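Local coordinates for protein IWS1 (Encephalitozoon cuniculi, PDB 2XPP) that probably acts as a transcription factor in RNA polymerase II transcription, with possible roles during and after recruitment of the TATA-binding protein, at residues G68-L73 with K85-V90; K14-D19 with V41-D46; G4-I9 with Q54-D59; K22-N27 with T35-N40. All blocks are in the same frame, centred on the assembly; numbering follows the deposited sequence.

Contact 1: residues G68-L73 with K85-V90; sequences GWLEPL and KRLLDV
Trp-69 and Leu-70, at the end of helix 62-70, both pack on Leu-87 of helix 81-92. The contact across the segments is wholly apolar. Leu-87 CD1 reaches Trp-69 CB at 3.5 Å. The two side chains cross at about a right angle, and the same methyl lies 4.1 Å from Trp-69 CE3, oblique to the indole. Leu-70 meets the base of the same side chain: its CD2 sits 3.8 Å from Leu-87 CB. In Leu-87, CG is anti to the carbonyl carbon (chi1 -68°), and CD1 extends to the tryptophan while CB is left against Leu-70 CD2.

The polar groups are used away from this interface. Trp-69 NE1 donates to Met-17 O of helix 5-30, and Leu-70 O is bonded to Tyr-113 OH. Arg-86 NH1 pairs with Asp-89 OD2 at 2.6 Å along its own helix.

The contact joins two helices of the TFIIS N-terminal family region near the centre of the chain. With no bond across it, cohesion probably comes from close fit and burial of hydrocarbon.

Contact 2: residues K14-D19 with V41-D46; sequences KKRMQD and VEEISD
Arg-16 of helix 5-30 reaches across to Glu-43 and Ile-44 of helix 36-48. The two segments run nearly antiparallel, with their axes 11.7 Å apart.

Two donors meet two acceptors in the salt bridge. Arg-16 NH1 gives a hydrogen to Glu-43 OE2 at 2.9 Å, and Arg-16 NH2 gives one to Glu-43 OE1 at 3.0 Å in an almost straight bond (176°). Both oxygens lie close to the guanidinium plane. The carboxylate is turned by 62° from that plane, so both oxygens are met from above their own plane. Arg-16 NH2 has a second acceptor, Asn-40 OD1, one residue before the segment. The arginine can span the gap because CG is anti to the backbone N (chi1 -173°) and the chain is extended as far as NE.

Ile-44 covers one face of the guanidinium of Arg-16. Its CG1 sits 3.9 Å from the guanidinium plane, over the centre. Its other branch, CG2, is 3.8 Å from Met-17 SD, so Ile-44 touches Arg-16 and Met-17 alike. Trp-69 packs on Ile-44 from helix 62-70.

Such a two-nitrogen grip limits rotation of the guanidinium. The ion pair lies beside the apolar contact of Ile-44 with Met-17. Glu-43 is exposed, so solvent probably weakens the electrostatic gain, and the paired bonds mainly fix the direction of the arginine.

Contact 3: residues G4-I9 with Q54-D59; sequences GTVLEI and QESLLD
Ser-56 of helix 54-59 meets Val-6 and Leu-7 near the start of helix 5-30. Before it in the segment, Gln-54 turns its CB away from the first helix. Its amide is used on the far side: OE1 accepts from Lys-95 N, and NE2 makes a weak bond to Thr-93 O.

Ser-56 follows, and the backbones come closest here, with the CA atoms of Leu-7 and Ser-56 6.1 Å apart. The small side chain suits so near an approach. Ser-56 OG stands 3.2 Å from Val-6 CG2 and 3.4 Å from Val-6 CG1, so the hydroxyl oxygen rests against both methyls of the valine. OG is anti to the carbonyl carbon of its own residue (chi1 -67°), which directs it at the valine fork. Ser-56 CB is 3.8 Å from Val-6 CG2. Leu-7 comes in beside the valine, with CD2 4.2 Å from Ser-56 CB. No hydrogen bond crosses the contact. This is plain helix-on-helix packing at the periphery of an all-helical fold; the centre of the contact lies about 17 Å from the centre of the chain.

Leu-57 turns inward, onto Ser-10 and Leu-13 further along helix 5-30 and onto Ile-62 of helix 62-70. Leu-58 packs on Leu-63. The short helix ends at Asp-59, and Leu-7 touches Glu-60 just after it.

Contact 4: residues K22-N27 with T35-N40; sequences KKDNAN and TGKIEN
Asp-24 of helix 5-30 meets the first turn of helix 36-48 with both carboxylate oxygens. Asp-24 OD1 takes the N-H of Gly-36 at 2.8 Å through its syn lone pair. Asp-24 OD2 takes the N-H of Lys-37 at 2.9 Å, on the syn side but 32° out of the carboxylate plane. The same oxygen receives Lys-37 NZ at 2.7 Å, from the anti side. These two donors thus reach Asp-24 OD2 from different sides. Bends at chi3 and chi4 (-56° and -61°) curl the lysine back over its own helix start, bringing NZ to the carboxylate. Gly-36, with no side chain, lets Asp-24 OD1 come close to its backbone.

Asn-25 joins through water. Its OD1 accepts from a water that in turn accepts from Lys-37 NZ, at 2.8 Å in each case. A second water accepts from Ile-38 N and gives a weak bond to Asp-24 OD2.

At the end of the segment, Asn-27 ND2 makes a weak bond to Pro-33 O, in the link between the two helices. On the facing helix, Asn-40 ND2 closes onto Gly-36 O at 2.8 Å.

Asp-24 supplies acceptors to the helix start from a different helix, while Thr-35 at the N-cap position makes no side-chain capping bond. The two backbone N-H groups, the helix start and the ammonium would probably all favour a charged carboxylate.

Contact 1 is buried, its centre about 4 Å from the centre of the chain, and it is purely apolar. Contact 3 lies at the surface and is also without hydrogen bonds across it. Contacts 2 and 4 are partly buried; both contain a salt bridge, joined by apolar packing in contact 2 and by backbone N-H groups in contact 4. They join the same two helices, 5-30 and 36-48; contact 4 lies nearer the turn between them, and Arg-16 NH2 to Asn-40 OD1 connects the two. Helix 5-30 serves contacts 2, 3 and 4. Contact 1 touches contact 2 through Arg-86, which reaches Ser-45 and Asp-46, and contact 4 through Trp-69 against Lys-37. Contact 3 touches no other.

Contact 1: residues G68-L73 with K85-V90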
loop_
_atom_site.group_PDB
_atom_site.type_symbol
_atom_site.label_atom_id
_atom_site.label_comp_id
_atom_site.label_asym_id
_atom_site.label_seq_id
_atom_site.Cartn_x
_atom_site.Cartn_y
_atom_site.Cartn_z
ATOM N N GLY A 68 -2.544 -1.874 4.141
ATOM C CA GLY A 68 -2.775 -3.063 5.007
ATOM C C GLY A 68 -2.346 -4.367 4.376
ATOM O O GLY A 68 -1.734 -5.237 5.047
ATOM N N TRP A 69 -2.728 -4.567 3.133
ATOM C CA TRP A 69 -2.333 -5.789 2.400
ATOM C C TRP A 69 -0.810 -5.912 2.210
ATOM O O TRP A 69 -0.278 -7.046 2.093
ATOM C CB TRP A 69 -3.021 -5.843 1.042
ATOM C CG TRP A 69 -4.469 -6.341 1.039
ATOM C CD1 TRP A 69 -5.505 -5.974 1.861
ATOM C CD2 TRP A 69 -5.017 -7.271 0.096
ATOM N NE1 TRP A 69 -6.658 -6.654 1.497
ATOM C CE2 TRP A 69 -6.380 -7.442 0.413
ATOM C CE3 TRP A 69 -4.464 -8.005 -0.970
ATOM C CZ2 TRP A 69 -7.222 -8.309 -0.326
ATOM C CZ3 TRP A 69 -5.282 -8.863 -1.690
ATOM C CH2 TRP A 69 -6.649 -9.008 -1.349
ATOM N N LEU A 70 -0.105 -4.786 2.153
ATOM C CA LEU A 70 1.384 -4.806 1.986
ATOM C C LEU A 70 2.128 -4.928 3.319
ATOM O O LEU A 70 3.333 -5.231 3.365
ATOM C CB LEU A 70 1.801 -3.495 1.324
ATOM C CG LEU A 70 1.407 -3.382 -0.179
ATOM C CD1 LEU A 70 1.709 -1.941 -0.645
ATOM C CD2 LEU A 70 2.209 -4.393 -1.051
ATOM N N GLU A 71 1.425 -4.643 4.397
ATOM C CA GLU A 71 2.043 -4.639 5.742
ATOM C C GLU A 71 2.401 -6.035 6.256
ATOM O O GLU A 71 1.824 -7.063 5.745
ATOM C CB GLU A 71 1.139 -3.914 6.723
ATOM C CG GLU A 71 1.271 -2.409 6.576
ATOM C CD GLU A 71 0.389 -1.661 7.572
ATOM O OE1 GLU A 71 -0.758 -2.110 7.846
ATOM O OE2 GLU A 71 0.854 -0.652 8.159
ATOM N N PRO A 72 3.345 -6.111 7.214
ATOM C CA PRO A 72 3.650 -7.452 7.762
ATOM C C PRO A 72 2.417 -8.085 8.412
ATOM O O PRO A 72 1.539 -7.387 8.932
ATOM C CB PRO A 72 4.681 -7.182 8.860
ATOM C CG PRO A 72 5.205 -5.786 8.540
ATOM C CD PRO A 72 4.108 -5.045 7.896
ATOM N N LEU A 73 2.387 -9.388 8.353
ATOM C CA LEU A 73 1.469 -10.181 9.174
ATOM C C LEU A 73 1.761 -10.048 10.691
ATOM O O LEU A 73 2.866 -9.628 11.091
ATOM C CB LEU A 73 1.566 -11.661 8.772
ATOM C CG LEU A 73 0.733 -11.775 7.496
ATOM C CD1 LEU A 73 1.537 -11.500 6.223
ATOM C CD2 LEU A 73 -0.059 -13.046 7.430
ATOM N N LYS A 85 4.314 -7.699 -5.386
ATOM C CA LYS A 85 4.546 -7.223 -6.769
ATOM C C LYS A 85 3.293 -6.603 -7.352
ATOM O O LYS A 85 3.340 -5.486 -7.921
ATOM C CB LYS A 85 4.999 -8.371 -7.649
ATOM C CG LYS A 85 6.410 -8.706 -7.339
ATOM C CD LYS A 85 6.845 -9.812 -8.258
ATOM C CE LYS A 85 8.312 -9.995 -8.067
ATOM N NZ LYS A 85 8.798 -11.043 -9.001
ATOM N N ARG A 86 2.173 -7.295 -7.218
ATOM C CA ARG A 86 0.976 -6.845 -7.911
ATOM C C ARG A 86 0.422 -5.523 -7.345
ATOM O O ARG A 86 0.030 -4.663 -8.116
ATOM C CB ARG A 86 -0.081 -7.894 -7.828
ATOM C CG ARG A 86 -1.292 -7.503 -8.610
ATOM C CD ARG A 86 -1.020 -7.592 -10.138
ATOM N NE ARG A 86 -2.257 -7.265 -10.826
ATOM C CZ ARG A 86 -2.373 -6.582 -11.952
ATOM N NH1 ARG A 86 -1.293 -6.128 -12.585
ATOM N NH2 ARG A 86 -3.583 -6.355 -12.440
ATOM N N LEU A 87 0.446 -5.379 -6.029
ATOM C CA LEU A 87 -0.006 -4.127 -5.389
ATOM C C LEU A 87 0.925 -2.971 -5.683
ATOM O O LEU A 87 0.453 -1.851 -5.809
ATOM C CB LEU A 87 -0.307 -4.254 -3.893
ATOM C CG LEU A 87 -1.556 -5.141 -3.660
ATOM C CD1 LEU A 87 -1.767 -5.191 -2.153
ATOM C CD2 LEU A 87 -2.800 -4.606 -4.379
ATOM N N LEU A 88 2.230 -3.197 -5.788
ATOM C CA LEU A 88 3.117 -2.085 -6.152
ATOM C C LEU A 88 2.796 -1.684 -7.597
ATOM O O LEU A 88 2.829 -0.513 -7.927
ATOM C CB LEU A 88 4.604 -2.463 -6.072
ATOM C CG LEU A 88 5.141 -2.575 -4.632
ATOM C CD1 LEU A 88 6.609 -2.883 -4.734
ATOM C CD2 LEU A 88 4.924 -1.326 -3.758
ATOM N N ASP A 89 2.507 -2.669 -8.457
ATOM C CA ASP A 89 2.106 -2.372 -9.856
ATOM C C ASP A 89 0.831 -1.512 -9.890
ATOM O O ASP A 89 0.753 -0.542 -10.698
ATOM C CB ASP A 89 1.876 -3.692 -10.612
ATOM C CG ASP A 89 1.432 -3.501 -12.057
ATOM O OD1 ASP A 89 2.005 -2.642 -12.783
ATOM O OD2 ASP A 89 0.522 -4.271 -12.474
ATOM N N VAL A 90 -0.175 -1.902 -9.109
ATOM C CA VAL A 90 -1.409 -1.103 -8.941
ATOM C C VAL A 90 -1.114 0.375 -8.549
ATOM O O VAL A 90 -1.577 1.305 -9.225
ATOM C CB VAL A 90 -2.384 -1.740 -7.930
ATOM C CG1 VAL A 90 -3.523 -0.759 -7.515
ATOM C CG2 VAL A 90 -3.007 -3.011 -8.541
#

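Contact 2: residues K14-D19 with V41-D46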
loop_
_atom_site.group_PDB
_atom_site.type_symbol
_atom_site.label_atom_id
_atom_site.label_comp_id
_atom_site.label_asym_id
_atom_site.label_seq_id
_atom_site.Cartn_x
_atom_site.Cartn_y
_atom_site.Cartn_z
ATOM N N LYS A 14 -13.650 -1.781 -1.101
ATOM C CA LYS A 14 -12.949 -1.424 0.132
ATOM C C LYS A 14 -13.300 -2.442 1.231
ATOM O O LYS A 14 -12.400 -3.003 1.867
ATOM C CB LYS A 14 -13.344 -0.012 0.556
ATOM C CG LYS A 14 -12.530 0.509 1.790
ATOM C CD LYS A 14 -13.010 1.892 2.240
ATOM C CE LYS A 14 -12.261 2.345 3.511
ATOM N NZ LYS A 14 -10.937 2.920 3.091
ATOM N N LYS A 15 -14.589 -2.723 1.414
ATOM C CA LYS A 15 -15.021 -3.668 2.451
ATOM C C LYS A 15 -14.504 -5.082 2.159
ATOM O O LYS A 15 -14.099 -5.816 3.094
ATOM C CB LYS A 15 -16.552 -3.653 2.565
ATOM C CG LYS A 15 -17.114 -4.689 3.562
ATOM C CD LYS A 15 -18.644 -4.677 3.607
ATOM C CE LYS A 15 -19.193 -5.287 4.902
ATOM N NZ LYS A 15 -18.326 -6.383 5.421
ATOM N N ARG A 16 -14.483 -5.453 0.885
ATOM C CA ARG A 16 -13.969 -6.765 0.521
ATOM C C ARG A 16 -12.491 -6.913 0.911
ATOM O O ARG A 16 -12.080 -7.945 1.491
ATOM C CB ARG A 16 -14.133 -7.007 -0.963
ATOM C CG ARG A 16 -13.780 -8.414 -1.379
ATOM C CD ARG A 16 -14.096 -8.610 -2.861
ATOM N NE ARG A 16 -13.516 -9.869 -3.306
ATOM C CZ ARG A 16 -13.368 -10.224 -4.574
ATOM N NH1 ARG A 16 -13.783 -9.410 -5.562
ATOM N NH2 ARG A 16 -12.816 -11.404 -4.847
ATOM N N MET A 17 -11.705 -5.865 0.631
ATOM C CA MET A 17 -10.274 -5.881 0.937
ATOM C C MET A 17 -10.065 -5.905 2.431
ATOM O O MET A 17 -9.194 -6.653 2.906
ATOM C CB MET A 17 -9.574 -4.669 0.351
ATOM C CG MET A 17 -9.368 -4.840 -1.129
ATOM S SD MET A 17 -8.324 -3.505 -1.821
ATOM C CE MET A 17 -6.695 -4.196 -1.454
ATOM N N GLN A 18 -10.896 -5.152 3.172
ATOM C CA GLN A 18 -10.829 -5.146 4.633
ATOM C C GLN A 18 -11.116 -6.527 5.209
ATOM O O GLN A 18 -10.435 -6.972 6.132
ATOM C CB GLN A 18 -11.864 -4.173 5.231
ATOM C CG GLN A 18 -11.474 -2.704 5.091
ATOM C CD GLN A 18 -12.578 -1.772 5.573
ATOM O OE1 GLN A 18 -13.691 -2.229 5.895
ATOM N NE2 GLN A 18 -12.293 -0.472 5.615
ATOM N N ASP A 19 -12.159 -7.162 4.698
ATOM C CA ASP A 19 -12.582 -8.446 5.243
ATOM C C ASP A 19 -11.493 -9.505 5.010
ATOM O O ASP A 19 -11.198 -10.328 5.915
ATOM C CB ASP A 19 -13.933 -8.869 4.650
ATOM C CG ASP A 19 -15.093 -8.010 5.177
ATOM O OD1 ASP A 19 -14.892 -7.276 6.171
ATOM O OD2 ASP A 19 -16.189 -8.077 4.576
ATOM N N VAL A 41 -5.962 -11.651 -4.938
ATOM C CA VAL A 41 -5.174 -10.500 -5.378
ATOM C C VAL A 41 -5.310 -10.219 -6.885
ATOM O O VAL A 41 -5.340 -9.033 -7.275
ATOM C CB VAL A 41 -3.663 -10.547 -4.960
ATOM C CG1 VAL A 41 -2.884 -11.686 -5.629
ATOM C CG2 VAL A 41 -2.999 -9.201 -5.211
ATOM N N GLU A 42 -5.351 -11.262 -7.708
ATOM C CA GLU A 42 -5.402 -11.038 -9.178
ATOM C C GLU A 42 -6.709 -10.356 -9.562
ATOM O O GLU A 42 -6.704 -9.329 -10.265
ATOM C CB GLU A 42 -5.182 -12.332 -9.948
ATOM C CG GLU A 42 -3.704 -12.738 -9.965
ATOM C CD GLU A 42 -3.390 -14.006 -10.826
ATOM O OE1 GLU A 42 -4.328 -14.750 -11.248
ATOM O OE2 GLU A 42 -2.180 -14.263 -11.080
ATOM N N GLU A 43 -7.801 -10.858 -9.020
ATOM C CA GLU A 43 -9.115 -10.261 -9.279
ATOM C C GLU A 43 -9.245 -8.850 -8.750
ATOM O O GLU A 43 -9.674 -7.942 -9.482
ATOM C CB GLU A 43 -10.229 -11.089 -8.656
ATOM C CG GLU A 43 -11.606 -10.570 -9.037
ATOM C CD GLU A 43 -12.739 -11.198 -8.238
ATOM O OE1 GLU A 43 -12.571 -12.321 -7.692
ATOM O OE2 GLU A 43 -13.809 -10.557 -8.183
ATOM N N ILE A 44 -8.901 -8.670 -7.474
ATOM C CA ILE A 44 -9.020 -7.358 -6.850
ATOM C C ILE A 44 -8.089 -6.339 -7.525
ATOM O O ILE A 44 -8.476 -5.183 -7.736
ATOM C CB ILE A 44 -8.825 -7.448 -5.325
ATOM C CG1 ILE A 44 -10.054 -8.148 -4.711
ATOM C CG2 ILE A 44 -8.586 -6.024 -4.690
ATOM C CD1 ILE A 44 -9.946 -8.436 -3.249
ATOM N N SER A 45 -6.863 -6.752 -7.834
ATOM C CA SER A 45 -5.917 -5.839 -8.475
ATOM C C SER A 45 -6.407 -5.367 -9.864
ATOM O O SER A 45 -6.224 -4.205 -10.242
ATOM C CB SER A 45 -4.511 -6.439 -8.518
ATOM O OG SER A 45 -4.435 -7.550 -9.425
ATOM N N ASP A 46 -7.028 -6.261 -10.606
ATOM C CA ASP A 46 -7.646 -5.894 -11.878
ATOM C C ASP A 46 -8.697 -4.803 -11.691
ATOM O O ASP A 46 -8.729 -3.845 -12.464
ATOM C CB ASP A 46 -8.250 -7.110 -12.570
ATOM C CG ASP A 46 -7.191 -7.976 -13.253
ATOM O OD1 ASP A 46 -5.971 -7.684 -13.127
ATOM O OD2 ASP A 46 -7.576 -8.957 -13.906
#

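Contact 3: residues G4-I9 with Q54-D59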
loop_
_atom_site.group_PDB
_atom_site.type_symbol
_atom_site.label_atom_id
_atom_site.label_comp_id
_atom_site.label_asym_id
_atom_site.label_seq_id
_atom_site.Cartn_x
_atom_site.Cartn_y
_atom_site.Cartn_z
ATOM N N GLY A 4 -24.062 7.479 -5.253
ATOM C CA GLY A 4 -24.536 6.729 -6.470
ATOM C C GLY A 4 -23.652 5.500 -6.719
ATOM O O GLY A 4 -22.970 4.991 -5.808
ATOM N N THR A 5 -23.660 5.022 -7.963
ATOM C CA THR A 5 -23.131 3.685 -8.239
ATOM C C THR A 5 -21.620 3.645 -8.093
ATOM O O THR A 5 -21.104 2.704 -7.509
ATOM C CB THR A 5 -23.611 3.087 -9.640
ATOM O OG1 THR A 5 -24.993 3.394 -9.875
ATOM C CG2 THR A 5 -23.402 1.560 -9.691
ATOM N N VAL A 6 -20.891 4.662 -8.560
ATOM C CA VAL A 6 -19.431 4.536 -8.483
ATOM C C VAL A 6 -18.942 4.524 -7.016
ATOM O O VAL A 6 -18.049 3.761 -6.658
ATOM C CB VAL A 6 -18.667 5.527 -9.379
ATOM C CG1 VAL A 6 -18.848 6.966 -8.921
ATOM C CG2 VAL A 6 -17.237 5.156 -9.446
ATOM N N LEU A 7 -19.588 5.309 -6.151
ATOM C CA LEU A 7 -19.258 5.209 -4.718
ATOM C C LEU A 7 -19.650 3.864 -4.082
ATOM O O LEU A 7 -18.872 3.318 -3.277
ATOM C CB LEU A 7 -19.805 6.423 -3.920
ATOM C CG LEU A 7 -18.943 7.696 -4.159
ATOM C CD1 LEU A 7 -19.636 8.904 -3.629
ATOM C CD2 LEU A 7 -17.467 7.646 -3.636
ATOM N N GLU A 8 -20.789 3.297 -4.468
ATOM C CA GLU A 8 -21.222 2.015 -3.929
ATOM C C GLU A 8 -20.230 0.943 -4.335
ATOM O O GLU A 8 -19.862 0.068 -3.534
ATOM C CB GLU A 8 -22.620 1.671 -4.414
ATOM C CG GLU A 8 -23.698 2.523 -3.765
ATOM C CD GLU A 8 -25.052 2.523 -4.508
ATOM O OE1 GLU A 8 -25.276 1.701 -5.437
ATOM O OE2 GLU A 8 -25.914 3.352 -4.146
ATOM N N ILE A 9 -19.797 0.998 -5.594
ATOM C CA ILE A 9 -18.802 0.020 -6.061
ATOM C C ILE A 9 -17.496 0.143 -5.277
ATOM O O ILE A 9 -16.930 -0.842 -4.830
ATOM C CB ILE A 9 -18.576 0.089 -7.610
ATOM C CG1 ILE A 9 -19.821 -0.407 -8.327
ATOM C CG2 ILE A 9 -17.353 -0.807 -7.982
ATOM C CD1 ILE A 9 -20.008 0.109 -9.722
ATOM N N GLN A 54 -11.071 4.939 -10.385
ATOM C CA GLN A 54 -9.865 5.342 -9.649
ATOM C C GLN A 54 -10.070 6.464 -8.651
ATOM O O GLN A 54 -9.623 6.379 -7.480
ATOM C CB GLN A 54 -8.725 5.721 -10.608
ATOM C CG GLN A 54 -7.420 5.976 -9.841
ATOM C CD GLN A 54 -6.218 6.032 -10.757
ATOM O OE1 GLN A 54 -5.659 7.117 -10.969
ATOM N NE2 GLN A 54 -5.845 4.864 -11.362
ATOM N N GLU A 55 -10.689 7.545 -9.103
ATOM C CA GLU A 55 -10.858 8.683 -8.216
ATOM C C GLU A 55 -11.751 8.364 -7.034
ATOM O O GLU A 55 -11.489 8.835 -5.945
ATOM C CB GLU A 55 -11.439 9.873 -8.946
ATOM C CG GLU A 55 -10.403 10.678 -9.722
ATOM C CD GLU A 55 -9.234 11.160 -8.837
ATOM O OE1 GLU A 55 -9.423 12.023 -7.952
ATOM O OE2 GLU A 55 -8.125 10.661 -9.045
ATOM N N SER A 56 -12.826 7.612 -7.274
ATOM C CA SER A 56 -13.728 7.204 -6.197
ATOM C C SER A 56 -12.997 6.332 -5.201
ATOM O O SER A 56 -13.143 6.504 -3.990
ATOM C CB SER A 56 -14.922 6.420 -6.724
ATOM O OG SER A 56 -15.753 7.239 -7.500
ATOM N N LEU A 57 -12.180 5.390 -5.698
ATOM C CA LEU A 57 -11.395 4.539 -4.825
ATOM C C LEU A 57 -10.440 5.377 -3.942
ATOM O O LEU A 57 -10.347 5.148 -2.724
ATOM C CB LEU A 57 -10.640 3.475 -5.644
ATOM C CG LEU A 57 -11.488 2.362 -6.241
ATOM C CD1 LEU A 57 -10.629 1.619 -7.245
ATOM C CD2 LEU A 57 -11.999 1.406 -5.165
ATOM N N LEU A 58 -9.768 6.359 -4.535
ATOM C CA LEU A 58 -8.804 7.165 -3.787
ATOM C C LEU A 58 -9.566 8.006 -2.756
ATOM O O LEU A 58 -9.142 8.101 -1.596
ATOM C CB LEU A 58 -8.006 8.066 -4.727
ATOM C CG LEU A 58 -6.999 7.331 -5.610
ATOM C CD1 LEU A 58 -6.402 8.282 -6.645
ATOM C CD2 LEU A 58 -5.876 6.679 -4.695
ATOM N N ASP A 59 -10.703 8.574 -3.183
ATOM C CA ASP A 59 -11.562 9.402 -2.315
ATOM C C ASP A 59 -12.112 8.602 -1.127
ATOM O O ASP A 59 -12.314 9.163 -0.027
ATOM C CB ASP A 59 -12.742 10.006 -3.091
ATOM C CG ASP A 59 -12.344 11.171 -3.971
ATOM O OD1 ASP A 59 -11.186 11.628 -3.891
ATOM O OD2 ASP A 59 -13.214 11.667 -4.736
#

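Contact 4: residues K22-N27 with T35-N40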
loop_
_atom_site.group_PDB
_atom_site.type_symbol
_atom_site.label_atom_id
_atom_site.label_comp_id
_atom_site.label_asym_id
_atom_site.label_seq_id
_atom_site.Cartn_x
_atom_site.Cartn_y
_atom_site.Cartn_z
ATOM N N LYS A 22 -8.535 -8.824 7.429
ATOM C CA LYS A 22 -8.843 -9.200 8.822
ATOM C C LYS A 22 -8.806 -10.706 9.016
ATOM O O LYS A 22 -8.287 -11.181 10.047
ATOM C CB LYS A 22 -10.228 -8.641 9.237
ATOM C CG LYS A 22 -10.124 -7.105 9.378
ATOM C CD LYS A 22 -11.477 -6.429 9.699
ATOM C CE LYS A 22 -11.329 -4.895 9.719
ATOM N NZ LYS A 22 -12.542 -4.249 10.385
ATOM N N LYS A 23 -9.354 -11.432 8.030
ATOM C CA LYS A 23 -9.445 -12.924 8.109
ATOM C C LYS A 23 -8.056 -13.544 8.019
ATOM O O LYS A 23 -7.774 -14.510 8.759
ATOM C CB LYS A 23 -10.334 -13.478 7.015
ATOM C CG LYS A 23 -10.855 -14.949 7.230
ATOM C CD LYS A 23 -12.177 -15.129 6.436
ATOM C CE LYS A 23 -13.215 -14.010 6.837
ATOM N NZ LYS A 23 -14.097 -13.367 5.751
ATOM N N ASP A 24 -7.193 -12.974 7.172
ATOM C CA ASP A 24 -5.851 -13.551 6.979
ATOM C C ASP A 24 -5.070 -13.259 8.240
ATOM O O ASP A 24 -4.372 -14.136 8.767
ATOM C CB ASP A 24 -5.140 -12.934 5.757
ATOM C CG ASP A 24 -5.329 -13.739 4.486
ATOM O OD1 ASP A 24 -6.097 -14.739 4.466
ATOM O OD2 ASP A 24 -4.646 -13.344 3.495
ATOM N N ASN A 25 -5.239 -12.045 8.779
ATOM C CA ASN A 25 -4.501 -11.731 9.996
ATOM C C ASN A 25 -4.921 -12.577 11.202
ATOM O O ASN A 25 -4.065 -13.032 11.971
ATOM C CB ASN A 25 -4.481 -10.218 10.271
ATOM C CG ASN A 25 -3.500 -9.482 9.351
ATOM O OD1 ASN A 25 -2.708 -10.085 8.650
ATOM N ND2 ASN A 25 -3.556 -8.164 9.370
ATOM N N ALA A 26 -6.220 -12.787 11.371
ATOM C CA ALA A 26 -6.770 -13.642 12.402
ATOM C C ALA A 26 -6.281 -15.075 12.228
ATOM O O ALA A 26 -5.953 -15.764 13.217
ATOM C CB ALA A 26 -8.311 -13.626 12.323
ATOM N N ASN A 27 -6.259 -15.527 10.971
ATOM C CA ASN A 27 -5.797 -16.902 10.723
ATOM C C ASN A 27 -4.298 -17.017 11.018
ATOM O O ASN A 27 -3.854 -18.040 11.517
ATOM C CB ASN A 27 -6.142 -17.384 9.296
ATOM C CG ASN A 27 -7.661 -17.684 9.126
ATOM O OD1 ASN A 27 -8.384 -17.825 10.111
ATOM N ND2 ASN A 27 -8.131 -17.801 7.868
ATOM N N THR A 35 -4.721 -17.587 3.323
ATOM C CA THR A 35 -4.594 -17.592 1.850
ATOM C C THR A 35 -5.584 -16.634 1.143
ATOM O O THR A 35 -5.681 -16.654 -0.090
ATOM C CB THR A 35 -4.828 -19.007 1.292
ATOM O OG1 THR A 35 -6.154 -19.461 1.619
ATOM C CG2 THR A 35 -3.825 -20.029 1.910
ATOM N N GLY A 36 -6.306 -15.803 1.910
ATOM C CA GLY A 36 -7.314 -14.890 1.311
ATOM C C GLY A 36 -6.716 -13.868 0.358
ATOM O O GLY A 36 -7.257 -13.647 -0.760
ATOM N N LYS A 37 -5.587 -13.278 0.747
ATOM C CA LYS A 37 -4.957 -12.281 -0.121
ATOM C C LYS A 37 -4.487 -12.913 -1.397
ATOM O O LYS A 37 -4.733 -12.405 -2.511
ATOM C CB LYS A 37 -3.767 -11.582 0.567
ATOM C CG LYS A 37 -4.207 -10.653 1.697
ATOM C CD LYS A 37 -3.004 -9.922 2.348
ATOM C CE LYS A 37 -1.949 -10.893 2.865
ATOM N NZ LYS A 37 -2.509 -11.780 3.911
ATOM N N ILE A 38 -3.797 -14.026 -1.253
ATOM C CA ILE A 38 -3.253 -14.648 -2.471
ATOM C C ILE A 38 -4.340 -15.156 -3.415
ATOM O O ILE A 38 -4.160 -15.099 -4.637
ATOM C CB ILE A 38 -2.167 -15.703 -2.099
ATOM C CG1 ILE A 38 -1.379 -16.132 -3.340
ATOM C CG2 ILE A 38 -2.749 -16.904 -1.439
ATOM C CD1 ILE A 38 -0.424 -15.062 -3.834
ATOM N N GLU A 39 -5.455 -15.650 -2.868
ATOM C CA GLU A 39 -6.529 -16.222 -3.688
ATOM C C GLU A 39 -7.332 -15.122 -4.413
ATOM O O GLU A 39 -8.050 -15.397 -5.390
ATOM C CB GLU A 39 -7.451 -17.128 -2.858
ATOM C CG GLU A 39 -6.742 -18.429 -2.424
ATOM C CD GLU A 39 -7.482 -19.233 -1.337
ATOM O OE1 GLU A 39 -8.498 -18.737 -0.808
ATOM O OE2 GLU A 39 -7.038 -20.378 -1.017
ATOM N N ASN A 40 -7.205 -13.885 -3.937
ATOM C CA ASN A 40 -8.052 -12.798 -4.442
ATOM C C ASN A 40 -7.279 -11.668 -5.104
ATOM O O ASN A 40 -7.889 -10.783 -5.715
ATOM C CB ASN A 40 -8.903 -12.234 -3.302
ATOM C CG ASN A 40 -10.002 -13.175 -2.892
ATOM O OD1 ASN A 40 -11.048 -13.241 -3.548
ATOM N ND2 ASN A 40 -9.774 -13.951 -1.843
HETATM O O HOH W 1 -2.602 -14.826 1.220
HETATM O O HOH W 2 -2.168 -9.901 5.929
#